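Local coordinates for protein NAD(P)H dehydrogenase (quinone) (Mycobacterium tuberculosis, PDB 1XDI) that reduces quinones such as menadione to quinols with NADH or NADPH, using one FAD per subunit, and may contribute to virulence by increasing resistance to reactive oxygen intermediates, at residues Lys52-Ser57 with Ala88-Leu93; Leu45-Pro50 with Thr171-Tyr176; Ile81-Ile86 with Asp179-His184; Val198-Glu203 with Phe357-Ile362. All blocks are in the same frame, centred on the assembly; numbering follows the deposited sequence.

Contact 1: residues Lys52-Ser57 with Ala88-Leu93. With FAD (flavin-adenine dinucleotide), chain C.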
# COMPACT_ATOMS: atom_id res chain seq x y z
N LYS A 52 -13.93 -34.46 1.45
CA LYS A 52 -14.00 -33.67 0.24
C LYS A 52 -13.95 -34.57 -0.97
O LYS A 52 -14.58 -34.28 -1.97
CB LYS A 52 -12.85 -32.63 0.16
CG LYS A 52 -13.12 -31.22 0.84
CD LYS A 52 -13.20 -31.30 2.35
CE LYS A 52 -14.58 -30.93 2.87
NZ LYS A 52 -14.72 -31.24 4.33
N THR A 53 -13.22 -35.68 -0.88
CA THR A 53 -13.15 -36.61 -2.00
C THR A 53 -14.53 -37.23 -2.12
O THR A 53 -15.19 -37.15 -3.17
CB THR A 53 -12.12 -37.70 -1.75
OG1 THR A 53 -10.95 -37.07 -1.23
CG2 THR A 53 -11.72 -38.44 -3.04
N PHE A 54 -14.98 -37.83 -1.02
CA PHE A 54 -16.32 -38.44 -0.98
C PHE A 54 -17.38 -37.50 -1.57
O PHE A 54 -18.17 -37.91 -2.41
CB PHE A 54 -16.71 -38.77 0.48
CG PHE A 54 -17.96 -39.54 0.60
CD1 PHE A 54 -17.98 -40.87 0.28
CD2 PHE A 54 -19.15 -38.92 0.98
CE1 PHE A 54 -19.19 -41.60 0.35
CE2 PHE A 54 -20.37 -39.64 1.05
CZ PHE A 54 -20.39 -40.99 0.72
N ILE A 55 -17.36 -36.25 -1.12
CA ILE A 55 -18.32 -35.23 -1.56
C ILE A 55 -18.18 -34.88 -3.03
O ILE A 55 -19.18 -34.58 -3.67
CB ILE A 55 -18.22 -33.94 -0.70
CG1 ILE A 55 -18.82 -34.19 0.69
CG2 ILE A 55 -18.90 -32.84 -1.35
CD1 ILE A 55 -18.70 -33.02 1.66
N ALA A 56 -16.96 -34.95 -3.55
CA ALA A 56 -16.72 -34.64 -4.96
C ALA A 56 -17.30 -35.70 -5.87
O ALA A 56 -17.76 -35.40 -6.97
CB ALA A 56 -15.23 -34.51 -5.24
N SER A 57 -17.24 -36.95 -5.41
CA SER A 57 -17.79 -38.08 -6.16
C SER A 57 -19.28 -37.95 -6.17
O SER A 57 -19.91 -38.17 -7.18
CB SER A 57 -17.43 -39.41 -5.51
OG SER A 57 -16.05 -39.67 -5.61
N ALA A 88 -13.15 -46.80 -2.46
CA ALA A 88 -11.83 -47.21 -2.92
C ALA A 88 -11.07 -45.98 -3.47
O ALA A 88 -9.82 -45.88 -3.39
CB ALA A 88 -11.97 -48.26 -3.97
N ARG A 89 -11.84 -45.04 -4.01
CA ARG A 89 -11.25 -43.84 -4.58
C ARG A 89 -10.94 -42.96 -3.42
O ARG A 89 -9.99 -42.17 -3.46
CB ARG A 89 -12.18 -43.12 -5.49
CG ARG A 89 -11.56 -41.91 -6.02
CD ARG A 89 -12.63 -40.93 -6.50
NE ARG A 89 -12.01 -39.81 -7.20
CZ ARG A 89 -12.54 -38.60 -7.34
NH1 ARG A 89 -13.74 -38.31 -6.82
NH2 ARG A 89 -11.85 -37.67 -8.00
N VAL A 90 -11.72 -43.11 -2.36
CA VAL A 90 -11.46 -42.28 -1.20
C VAL A 90 -10.17 -42.69 -0.55
O VAL A 90 -9.36 -41.83 -0.23
CB VAL A 90 -12.63 -42.33 -0.22
CG1 VAL A 90 -12.24 -41.77 1.17
CG2 VAL A 90 -13.73 -41.55 -0.83
N LYS A 91 -9.92 -43.99 -0.37
CA LYS A 91 -8.69 -44.34 0.30
C LYS A 91 -7.56 -44.08 -0.65
O LYS A 91 -6.60 -43.39 -0.33
CB LYS A 91 -8.67 -45.80 0.75
CG LYS A 91 -9.93 -46.23 1.34
CD LYS A 91 -9.87 -46.38 2.83
CE LYS A 91 -11.31 -46.67 3.42
NZ LYS A 91 -12.06 -47.89 2.81
N THR A 92 -7.69 -44.61 -1.85
CA THR A 92 -6.65 -44.45 -2.86
C THR A 92 -6.06 -43.02 -3.07
O THR A 92 -4.83 -42.84 -3.06
CB THR A 92 -7.17 -45.08 -4.20
OG1 THR A 92 -6.46 -46.28 -4.40
CG2 THR A 92 -7.00 -44.13 -5.42
N LEU A 93 -6.94 -42.03 -3.27
CA LEU A 93 -6.55 -40.61 -3.44
C LEU A 93 -5.85 -40.10 -2.17
O LEU A 93 -4.84 -39.39 -2.21
CB LEU A 93 -7.78 -39.74 -3.66
CG LEU A 93 -7.54 -38.28 -3.98
CD1 LEU A 93 -8.63 -37.94 -4.94
CD2 LEU A 93 -7.50 -37.34 -2.78
PA FAD C . -3.62 -33.53 12.21
O1A FAD C . -4.83 -34.06 12.98
O2A FAD C . -3.81 -33.32 10.71
O5B FAD C . -2.52 -34.55 12.48
C5B FAD C . -1.56 -34.54 13.54
C4B FAD C . -0.91 -35.88 13.28
O4B FAD C . 0.15 -36.14 14.17
C3B FAD C . -1.83 -37.22 13.34
O3B FAD C . -2.33 -37.64 12.07
C2B FAD C . -1.02 -38.23 14.00
O2B FAD C . -0.46 -39.29 13.21
C1B FAD C . 0.13 -37.49 14.63
N9A FAD C . 0.29 -37.57 16.03
C8A FAD C . -0.58 -37.49 17.10
N7A FAD C . 0.00 -37.66 18.26
C5A FAD C . 1.32 -37.86 17.95
C6A FAD C . 2.47 -38.11 18.71
N6A FAD C . 2.46 -38.19 20.02
N1A FAD C . 3.67 -38.27 18.04
C2A FAD C . 3.74 -38.20 16.70
N3A FAD C . 2.65 -37.95 15.88
C4A FAD C . 1.46 -37.81 16.67
N1 FAD C . -9.97 -28.18 7.62
C2 FAD C . -9.94 -27.39 6.51
O2 FAD C . -9.14 -26.43 6.41
N3 FAD C . -10.81 -27.66 5.48
C4 FAD C . -11.72 -28.68 5.45
O4 FAD C . -12.44 -28.82 4.46
C4X FAD C . -11.75 -29.44 6.53
N5 FAD C . -12.69 -30.52 6.52
C5X FAD C . -12.71 -31.34 7.67
C6 FAD C . -13.60 -32.44 7.74
C7 FAD C . -13.67 -33.29 8.87
C7M FAD C . -14.66 -34.49 8.88
C8 FAD C . -12.83 -33.00 9.98
C8M FAD C . -12.84 -33.83 11.25
C9 FAD C . -11.95 -31.95 9.95
C9A FAD C . -11.84 -31.12 8.84
N10 FAD C . -10.91 -29.99 8.73
C10 FAD C . -10.86 -29.19 7.62
C1' FAD C . -10.03 -29.80 9.83
C2' FAD C . -8.59 -30.10 9.56
O2' FAD C . -8.48 -31.48 9.06
C3' FAD C . -7.73 -29.96 10.79
O3' FAD C . -7.70 -28.61 11.15
C4' FAD C . -6.27 -30.33 10.60
O4' FAD C . -6.36 -31.76 10.27
C5' FAD C . -5.41 -30.31 11.77
O5' FAD C . -4.08 -30.57 11.35
P FAD C . -2.89 -30.81 12.34
O1P FAD C . -1.75 -30.90 11.50
O2P FAD C . -2.83 -29.85 13.46
O3P FAD C . -3.29 -32.18 12.92
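Thr53 and Leu93 meet tip to tip between two steeply crossed helices of the FAD-binding domain, in the fold of the flavoprotein disulfide reductases. The axes of helix segments 52-57 and 88-93 run at 138°, closer to antiparallel than to parallel, and approach to 9.2 Å. In Thr53 a chi1 of -44° sets OG1 beside the backbone N and leaves CG2 anti to it, facing Leu93 CD1 at 3.7 Å. The same methyl lies over one face of the Arg89 guanidinium, 4.1 Å above the plane and offset toward the rim, while Thr53 OG1 turns back to Val49 O in its own helix. Beside this pair, Val90 CG2 approaches the edge of the Phe54 ring and touches Phe54 CB at 4.3 Å. The Arg89 chain is extended from CG to NE, and NH1 at its end meets Ser57; its NH2 is taken by Met394 O of the second subunit, so the arginine links the helix pair to that subunit. Lys52 leaves the same helix in another direction, toward the flavin. Its NZ donates to FAD N5 at 3.1 Å and weakly to FAD O4, and it also forms a salt bridge with Glu196. The polar bond across the helices is Arg89 NH1 to Ser57 OG, 2.9 Å long, with the hydroxyl oxygen in the guanidinium plane.

Contact 2: residues Leu45-Pro50 with Thr171-Tyr176. With FAD (flavin-adenine dinucleotide), chain C.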
# COMPACT_ATOMS: atom_id res chain seq x y z
N LEU A 45 -5.26 -38.05 5.64
CA LEU A 45 -5.57 -39.47 5.69
C LEU A 45 -6.95 -39.85 6.28
O LEU A 45 -7.48 -40.94 6.01
CB LEU A 45 -4.48 -40.21 6.49
CG LEU A 45 -3.12 -40.37 5.81
CD1 LEU A 45 -2.18 -41.11 6.69
CD2 LEU A 45 -3.29 -41.06 4.48
N ASP A 46 -7.55 -38.93 7.02
CA ASP A 46 -8.76 -39.27 7.72
C ASP A 46 -10.00 -38.44 7.58
O ASP A 46 -11.08 -38.93 7.22
CB ASP A 46 -8.42 -39.35 9.19
CG ASP A 46 -7.73 -40.64 9.54
OD1 ASP A 46 -8.25 -41.68 9.08
OD2 ASP A 46 -6.71 -40.63 10.28
N ASP A 47 -9.82 -37.17 7.92
CA ASP A 47 -10.91 -36.25 7.93
C ASP A 47 -11.12 -35.40 6.67
O ASP A 47 -12.03 -35.64 5.84
CB ASP A 47 -10.74 -35.34 9.13
CG ASP A 47 -10.16 -36.05 10.35
OD1 ASP A 47 -10.64 -37.13 10.73
OD2 ASP A 47 -9.23 -35.49 10.96
N CYS A 48 -10.28 -34.38 6.54
CA CYS A 48 -10.39 -33.43 5.45
C CYS A 48 -10.32 -33.95 4.00
O CYS A 48 -11.35 -34.03 3.32
CB CYS A 48 -9.39 -32.30 5.66
SG CYS A 48 -9.54 -31.12 4.37
N VAL A 49 -9.12 -34.25 3.51
CA VAL A 49 -9.01 -34.76 2.15
C VAL A 49 -10.10 -35.82 1.77
O VAL A 49 -10.74 -35.67 0.71
CB VAL A 49 -7.57 -35.32 1.87
CG1 VAL A 49 -7.59 -36.21 0.66
CG2 VAL A 49 -6.62 -34.16 1.71
N PRO A 50 -10.33 -36.87 2.60
CA PRO A 50 -11.36 -37.90 2.30
C PRO A 50 -12.82 -37.37 2.19
O PRO A 50 -13.46 -37.59 1.15
CB PRO A 50 -11.20 -38.89 3.44
CG PRO A 50 -9.78 -38.83 3.75
CD PRO A 50 -9.46 -37.33 3.69
N THR A 171 -18.25 -43.12 13.29
CA THR A 171 -17.64 -41.78 13.45
C THR A 171 -17.43 -41.41 11.98
O THR A 171 -17.49 -42.26 11.12
CB THR A 171 -16.24 -41.80 14.06
OG1 THR A 171 -15.38 -42.52 13.17
CG2 THR A 171 -16.21 -42.46 15.40
N TRP A 172 -17.15 -40.18 11.65
CA TRP A 172 -16.93 -39.90 10.24
C TRP A 172 -15.72 -40.66 9.62
O TRP A 172 -15.71 -40.94 8.40
CB TRP A 172 -16.78 -38.39 10.03
CG TRP A 172 -15.65 -37.85 10.75
CD1 TRP A 172 -14.36 -37.84 10.34
CD2 TRP A 172 -15.67 -37.22 12.02
NE1 TRP A 172 -13.57 -37.23 11.28
CE2 TRP A 172 -14.35 -36.84 12.33
CE3 TRP A 172 -16.68 -36.93 12.93
CZ2 TRP A 172 -14.01 -36.20 13.52
CZ3 TRP A 172 -16.32 -36.28 14.13
CH2 TRP A 172 -15.01 -35.92 14.41
N ARG A 173 -14.71 -40.99 10.43
CA ARG A 173 -13.56 -41.72 9.90
C ARG A 173 -13.96 -43.09 9.36
O ARG A 173 -13.40 -43.57 8.36
CB ARG A 173 -12.46 -41.87 10.94
CG ARG A 173 -11.74 -40.57 11.19
CD ARG A 173 -10.75 -40.58 12.33
NE ARG A 173 -10.22 -39.25 12.45
CZ ARG A 173 -9.20 -38.95 13.23
NH1 ARG A 173 -8.66 -39.91 13.96
NH2 ARG A 173 -8.70 -37.72 13.24
N GLN A 174 -14.97 -43.70 9.98
CA GLN A 174 -15.48 -45.01 9.58
C GLN A 174 -16.47 -45.13 8.40
O GLN A 174 -16.65 -46.20 7.88
CB GLN A 174 -16.06 -45.67 10.79
CG GLN A 174 -15.05 -45.66 11.91
CD GLN A 174 -15.63 -46.17 13.20
OE1 GLN A 174 -16.70 -45.76 13.61
NE2 GLN A 174 -14.93 -47.07 13.83
N LEU A 175 -17.11 -44.06 7.97
CA LEU A 175 -18.05 -44.15 6.86
C LEU A 175 -17.64 -44.93 5.57
O LEU A 175 -18.47 -45.55 4.92
CB LEU A 175 -18.45 -42.73 6.45
CG LEU A 175 -19.20 -41.96 7.53
CD1 LEU A 175 -19.12 -40.49 7.33
CD2 LEU A 175 -20.64 -42.43 7.49
N TYR A 176 -16.36 -44.90 5.20
CA TYR A 176 -15.91 -45.51 3.96
C TYR A 176 -15.63 -46.98 4.07
O TYR A 176 -15.07 -47.59 3.17
CB TYR A 176 -14.69 -44.78 3.46
CG TYR A 176 -14.82 -43.30 3.68
CD1 TYR A 176 -15.80 -42.55 3.04
CD2 TYR A 176 -13.95 -42.65 4.52
CE1 TYR A 176 -15.89 -41.18 3.25
CE2 TYR A 176 -14.03 -41.29 4.74
CZ TYR A 176 -14.99 -40.57 4.12
OH TYR A 176 -15.07 -39.23 4.43
PA FAD C . -3.62 -33.53 12.21
O1A FAD C . -4.83 -34.06 12.98
O2A FAD C . -3.81 -33.32 10.71
O5B FAD C . -2.52 -34.55 12.48
C5B FAD C . -1.56 -34.54 13.54
C4B FAD C . -0.91 -35.88 13.28
O4B FAD C . 0.15 -36.14 14.17
C3B FAD C . -1.83 -37.22 13.34
O3B FAD C . -2.33 -37.64 12.07
C2B FAD C . -1.02 -38.23 14.00
O2B FAD C . -0.46 -39.29 13.21
C1B FAD C . 0.13 -37.49 14.63
N9A FAD C . 0.29 -37.57 16.03
C8A FAD C . -0.58 -37.49 17.10
N7A FAD C . 0.00 -37.66 18.26
C5A FAD C . 1.32 -37.86 17.95
C6A FAD C . 2.47 -38.11 18.71
N6A FAD C . 2.46 -38.19 20.02
N1A FAD C . 3.67 -38.27 18.04
C2A FAD C . 3.74 -38.20 16.70
N3A FAD C . 2.65 -37.95 15.88
C4A FAD C . 1.46 -37.81 16.67
N1 FAD C . -9.97 -28.18 7.62
C2 FAD C . -9.94 -27.39 6.51
O2 FAD C . -9.14 -26.43 6.41
N3 FAD C . -10.81 -27.66 5.48
C4 FAD C . -11.72 -28.68 5.45
O4 FAD C . -12.44 -28.82 4.46
C4X FAD C . -11.75 -29.44 6.53
N5 FAD C . -12.69 -30.52 6.52
C5X FAD C . -12.71 -31.34 7.67
C6 FAD C . -13.60 -32.44 7.74
C7 FAD C . -13.67 -33.29 8.87
C7M FAD C . -14.66 -34.49 8.88
C8 FAD C . -12.83 -33.00 9.98
C8M FAD C . -12.84 -33.83 11.25
C9 FAD C . -11.95 -31.95 9.95
C9A FAD C . -11.84 -31.12 8.84
N10 FAD C . -10.91 -29.99 8.73
C10 FAD C . -10.86 -29.19 7.62
C1' FAD C . -10.03 -29.80 9.83
C2' FAD C . -8.59 -30.10 9.56
O2' FAD C . -8.48 -31.48 9.06
C3' FAD C . -7.73 -29.96 10.79
O3' FAD C . -7.70 -28.61 11.15
C4' FAD C . -6.27 -30.33 10.60
O4' FAD C . -6.36 -31.76 10.27
C5' FAD C . -5.41 -30.31 11.77
O5' FAD C . -4.08 -30.57 11.35
P FAD C . -2.89 -30.81 12.34
O1P FAD C . -1.75 -30.90 11.50
O2P FAD C . -2.83 -29.85 13.46
O3P FAD C . -3.29 -32.18 12.92
O HOH W 1 -11.01 -42.17 7.17
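Asp47 and Arg173 form a salt bridge beside the dimethylbenzene end of the flavin, within the FAD pocket. The arginine grips the carboxylate side-on: NE meets Asp47 OD1 at 2.8 Å and NH2 meets Asp47 OD2 at 3.2 Å, each on a syn lone pair, with the two planes 17° apart and nearly coplanar. A further hydrogen bond comes from Trp172, whose NE1 donates to the same Asp47 OD1 at 3.0 Å. That oxygen lies in the indole plane, but the donor stands above the carboxylate plane, so OD1 is held by two donors from different directions. Asp46 stacks its carboxylate over the Arg173 guanidinium, OD2 4.1 Å above its centre; with no N-H pointed at it, this probably adds only a charge attraction, beside packing through CB. Methyl-on-ring packing links the cluster to the cofactor: FAD C7M lies 3.6 Å above one face of Trp172, toward the rim. On the other segment, Cys48 SG approaches FAD C4 at 3.4 Å. Apolar contact closes the far end, where Pro50 CB meets Tyr176 CE2 at 3.9 Å. The contact thus joins the start of helix 48-64 to the turn after strand 169-171, with Phe197 of helix 192-203 packing on Trp172 and Tyr176, and Val90 of helix 83-107 on Pro50 and Tyr176.

Contact 3: residues Ile81-Ile86 with Asp179-His184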
# COMPACT_ATOMS: atom_id res chain seq x y z
N ILE A 81 -25.17 -47.11 -8.58
CA ILE A 81 -24.23 -46.28 -7.83
C ILE A 81 -23.39 -47.32 -7.12
O ILE A 81 -23.93 -48.14 -6.41
CB ILE A 81 -24.95 -45.46 -6.78
CG1 ILE A 81 -25.46 -44.17 -7.40
CG2 ILE A 81 -24.03 -45.17 -5.64
CD1 ILE A 81 -26.44 -43.40 -6.48
N SER A 82 -22.09 -47.30 -7.31
CA SER A 82 -21.23 -48.30 -6.66
C SER A 82 -20.43 -47.83 -5.46
O SER A 82 -19.23 -47.62 -5.58
CB SER A 82 -20.23 -48.85 -7.66
OG SER A 82 -19.28 -49.58 -6.93
N LEU A 83 -21.06 -47.72 -4.31
CA LEU A 83 -20.35 -47.23 -3.12
C LEU A 83 -18.93 -47.77 -2.90
O LEU A 83 -18.02 -47.01 -2.60
CB LEU A 83 -21.23 -47.46 -1.86
CG LEU A 83 -21.43 -46.36 -0.82
CD1 LEU A 83 -20.78 -46.84 0.39
CD2 LEU A 83 -20.87 -44.98 -1.21
N PRO A 84 -18.70 -49.08 -3.09
CA PRO A 84 -17.35 -49.58 -2.88
C PRO A 84 -16.29 -48.94 -3.74
O PRO A 84 -15.16 -48.73 -3.27
CB PRO A 84 -17.48 -51.06 -3.13
CG PRO A 84 -18.85 -51.35 -2.76
CD PRO A 84 -19.59 -50.20 -3.39
N GLN A 85 -16.58 -48.64 -5.01
CA GLN A 85 -15.53 -48.00 -5.78
C GLN A 85 -15.36 -46.52 -5.38
O GLN A 85 -14.25 -45.98 -5.48
CB GLN A 85 -15.68 -48.20 -7.30
CG GLN A 85 -17.05 -48.22 -7.84
CD GLN A 85 -17.10 -48.69 -9.30
OE1 GLN A 85 -16.68 -47.96 -10.21
NE2 GLN A 85 -17.60 -49.92 -9.53
N ILE A 86 -16.43 -45.87 -4.89
CA ILE A 86 -16.29 -44.49 -4.43
C ILE A 86 -15.30 -44.53 -3.24
O ILE A 86 -14.30 -43.78 -3.21
CB ILE A 86 -17.64 -43.91 -3.94
CG1 ILE A 86 -18.51 -43.53 -5.11
CG2 ILE A 86 -17.41 -42.67 -3.06
CD1 ILE A 86 -19.94 -43.36 -4.69
N ASP A 179 -20.14 -51.13 2.66
CA ASP A 179 -20.18 -51.59 1.28
C ASP A 179 -21.51 -51.33 0.61
O ASP A 179 -21.78 -51.83 -0.50
CB ASP A 179 -19.86 -53.08 1.18
CG ASP A 179 -18.37 -53.34 1.27
OD1 ASP A 179 -17.60 -52.81 0.40
OD2 ASP A 179 -17.97 -54.09 2.21
N ALA A 180 -22.36 -50.54 1.27
CA ALA A 180 -23.66 -50.20 0.71
C ALA A 180 -24.24 -48.95 1.32
O ALA A 180 -24.02 -48.66 2.49
CB ALA A 180 -24.61 -51.34 0.91
N LEU A 181 -24.99 -48.18 0.53
CA LEU A 181 -25.60 -46.98 1.08
C LEU A 181 -26.60 -47.29 2.21
O LEU A 181 -27.37 -48.21 2.14
CB LEU A 181 -26.33 -46.20 -0.01
CG LEU A 181 -25.48 -45.62 -1.11
CD1 LEU A 181 -26.37 -44.75 -1.96
CD2 LEU A 181 -24.33 -44.79 -0.56
N PRO A 182 -26.58 -46.52 3.27
CA PRO A 182 -27.52 -46.80 4.34
C PRO A 182 -28.95 -46.65 3.88
O PRO A 182 -29.25 -45.89 2.98
CB PRO A 182 -27.15 -45.73 5.36
CG PRO A 182 -25.64 -45.67 5.21
CD PRO A 182 -25.54 -45.57 3.71
N ASP A 183 -29.86 -47.38 4.51
CA ASP A 183 -31.29 -47.27 4.19
C ASP A 183 -31.88 -46.01 4.78
O ASP A 183 -32.63 -45.32 4.11
CB ASP A 183 -32.03 -48.47 4.71
CG ASP A 183 -32.01 -49.59 3.73
OD1 ASP A 183 -30.90 -49.98 3.28
OD2 ASP A 183 -33.10 -50.09 3.37
N HIS A 184 -31.52 -45.72 6.03
CA HIS A 184 -31.96 -44.53 6.75
C HIS A 184 -30.81 -44.06 7.63
O HIS A 184 -30.59 -44.64 8.68
CB HIS A 184 -33.11 -44.83 7.68
CG HIS A 184 -33.70 -43.61 8.32
ND1 HIS A 184 -34.44 -43.65 9.48
CD2 HIS A 184 -33.66 -42.31 7.94
CE1 HIS A 184 -34.83 -42.43 9.80
NE2 HIS A 184 -34.37 -41.60 8.88
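Leu181 turns its CG anti to its own carbonyl carbon (chi1 -65°), a torsion that brings the branch point of the side chain up to Leu83. From there CD2 meets Leu83 CG at 3.3 Å and Leu83 CD2 at 3.5 Å, the two leucines crossing obliquely. CD1, the other branch of Leu181, is 4.4 Å from Ile81 CG2. Asp179 has its CB directed away from the helix, yet CG lies beside the backbone N (chi1 -79°) and the end of the side chain comes nearer: OD1 is within 3.7 Å of Pro84 CG, the two side chains crossing at about a right angle. Leu83 CD1 also touches the backbone at Ala180 N, 4.1 Å away. The contact is plain packing near the surface, away from the FAD. It sets the first turn of helix 83-107, which follows Ser82 at its N-cap position, against the loop that runs from strand 169-171 to strand 185-188. Phe54 of helix 48-64 packs on Leu83, and Leu204 and Val206, beyond helix 192-203, pack on Leu181.

Contact 4: residues Val198-Glu203 with Phe357-Ile362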
# COMPACT_ATOMS: atom_id res chain seq x y z
N VAL A 198 -24.53 -34.78 5.65
CA VAL A 198 -25.94 -34.88 5.43
C VAL A 198 -26.13 -34.50 3.95
O VAL A 198 -26.83 -35.20 3.19
CB VAL A 198 -26.68 -33.87 6.32
CG1 VAL A 198 -28.09 -33.55 5.74
CG2 VAL A 198 -26.73 -34.38 7.75
N ASP A 199 -25.50 -33.41 3.53
CA ASP A 199 -25.64 -32.98 2.16
C ASP A 199 -25.12 -34.05 1.21
O ASP A 199 -25.79 -34.43 0.26
CB ASP A 199 -24.87 -31.68 2.00
CG ASP A 199 -25.07 -31.04 0.62
OD1 ASP A 199 -25.20 -31.73 -0.42
OD2 ASP A 199 -25.02 -29.79 0.57
N ALA A 200 -23.91 -34.54 1.44
CA ALA A 200 -23.35 -35.59 0.56
C ALA A 200 -24.27 -36.84 0.46
O ALA A 200 -24.60 -37.28 -0.64
CB ALA A 200 -21.93 -36.01 1.06
N TYR A 201 -24.68 -37.41 1.59
CA TYR A 201 -25.56 -38.58 1.55
C TYR A 201 -26.97 -38.31 0.91
O TYR A 201 -27.49 -39.16 0.21
CB TYR A 201 -25.63 -39.23 2.96
CG TYR A 201 -24.37 -40.06 3.28
CD1 TYR A 201 -24.12 -41.26 2.59
CD2 TYR A 201 -23.42 -39.67 4.26
CE1 TYR A 201 -22.98 -42.06 2.88
CE2 TYR A 201 -22.22 -40.48 4.54
CZ TYR A 201 -22.03 -41.68 3.84
OH TYR A 201 -20.99 -42.61 4.13
N THR A 202 -27.54 -37.13 1.11
CA THR A 202 -28.84 -36.77 0.52
C THR A 202 -28.68 -36.78 -1.02
O THR A 202 -29.60 -37.04 -1.76
CB THR A 202 -29.25 -35.31 0.99
OG1 THR A 202 -29.61 -35.34 2.38
CG2 THR A 202 -30.37 -34.70 0.09
N GLU A 203 -27.48 -36.47 -1.49
CA GLU A 203 -27.23 -36.43 -2.91
C GLU A 203 -27.04 -37.82 -3.48
O GLU A 203 -27.34 -38.05 -4.65
CB GLU A 203 -26.00 -35.56 -3.19
CG GLU A 203 -26.29 -34.08 -3.10
CD GLU A 203 -27.35 -33.68 -4.11
OE1 GLU A 203 -27.11 -33.92 -5.31
OE2 GLU A 203 -28.42 -33.16 -3.71
N PHE A 357 -18.20 -27.23 2.99
CA PHE A 357 -18.37 -27.87 1.68
C PHE A 357 -19.72 -28.57 1.33
O PHE A 357 -19.76 -29.79 1.12
CB PHE A 357 -17.18 -28.80 1.42
CG PHE A 357 -15.92 -28.08 1.04
CD1 PHE A 357 -15.69 -27.70 -0.27
CD2 PHE A 357 -14.95 -27.77 2.01
CE1 PHE A 357 -14.51 -27.04 -0.60
CE2 PHE A 357 -13.77 -27.11 1.67
CZ PHE A 357 -13.56 -26.75 0.36
N THR A 358 -20.80 -27.78 1.24
CA THR A 358 -22.15 -28.25 0.90
C THR A 358 -22.36 -28.00 -0.58
O THR A 358 -21.41 -27.68 -1.29
CB THR A 358 -23.19 -27.42 1.63
OG1 THR A 358 -22.57 -26.20 2.04
CG2 THR A 358 -23.72 -28.12 2.85
N ARG A 359 -23.59 -28.19 -1.06
CA ARG A 359 -23.84 -27.81 -2.45
C ARG A 359 -25.08 -26.94 -2.31
O ARG A 359 -26.16 -27.39 -1.90
CB ARG A 359 -24.06 -29.00 -3.40
CG ARG A 359 -22.77 -29.34 -4.25
CD ARG A 359 -22.43 -30.88 -4.42
NE ARG A 359 -22.60 -31.56 -3.14
CZ ARG A 359 -22.81 -32.87 -2.99
NH1 ARG A 359 -22.86 -33.63 -4.09
NH2 ARG A 359 -23.00 -33.40 -1.77
N PRO A 360 -24.89 -25.62 -2.51
CA PRO A 360 -23.63 -24.93 -2.84
C PRO A 360 -22.66 -24.76 -1.68
O PRO A 360 -23.00 -25.00 -0.52
CB PRO A 360 -24.10 -23.57 -3.31
CG PRO A 360 -25.38 -23.36 -2.49
CD PRO A 360 -26.03 -24.69 -2.66
N GLU A 361 -21.45 -24.31 -2.02
CA GLU A 361 -20.40 -24.03 -1.07
C GLU A 361 -20.69 -22.66 -0.40
O GLU A 361 -21.38 -21.79 -0.95
CB GLU A 361 -19.04 -23.98 -1.79
CG GLU A 361 -18.40 -25.35 -2.13
CD GLU A 361 -17.03 -25.25 -2.86
OE1 GLU A 361 -16.38 -24.17 -2.80
OE2 GLU A 361 -16.59 -26.25 -3.48
N ILE A 362 -20.15 -22.49 0.79
CA ILE A 362 -20.26 -21.24 1.50
C ILE A 362 -18.89 -20.91 2.07
O ILE A 362 -18.30 -21.72 2.77
CB ILE A 362 -21.22 -21.38 2.64
CG1 ILE A 362 -22.46 -22.10 2.13
CG2 ILE A 362 -21.55 -19.99 3.22
CD1 ILE A 362 -23.62 -22.02 3.06
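Asp199 holds Arg359 at two points, and this is the tight part of the contact. Its OD2 accepts from Arg359 N at 2.7 Å, on the syn side but 34° out of the carboxylate plane; its OD1 forms a salt bridge with Arg359 NH2 at 3.1 Å. Asp199 CB points toward the loop, and CG continues anti to the backbone N (chi1 -174°). Asp199 CB also packs on Thr358 CG2 at 3.8 Å. On the partly exposed, looser side Glu203 meets Arg359 through CG, 3.2 Å above one guanidinium face near the rim, while its carboxylate forms no salt bridge with Arg359 and is held by Thr62 and Arg236. Arg236 also forms a salt bridge with Asp199 OD1. Thr358 OG1 donates to Pro360 O at 2.9 Å, across the cis peptide bond of the Arg359-Pro360 turn. Helix 192-203, which follows a probable GxGxxG dinucleotide-binding turn, is thereby joined to the dimerisation domain, an interdomain contact within the flavoprotein disulfide reductase fold.

In the fold
Contacts 1 and 2 lie closest, with centres about 10 Å apart; they share helix 48-64 and both reach the FAD, and contact 1 is nested along the chain inside the loop closed by contact 2. Contact 3, about 13 Å from contact 1, shares helix 83-107 with it, and their segments alternate in sequence. Contact 4 comes last, about 15 Å from contact 1 and 17 Å from contact 3 between centres, and it alone has one segment in the dimerisation domain. Phe54 of contact 1 touches residues of the other three: Tyr176, Leu83 with Ile86, and Tyr201. Helices 48-64 and 83-107 are thus tied to the domain holding strands 169-171 and 185-188, and to the second subunit.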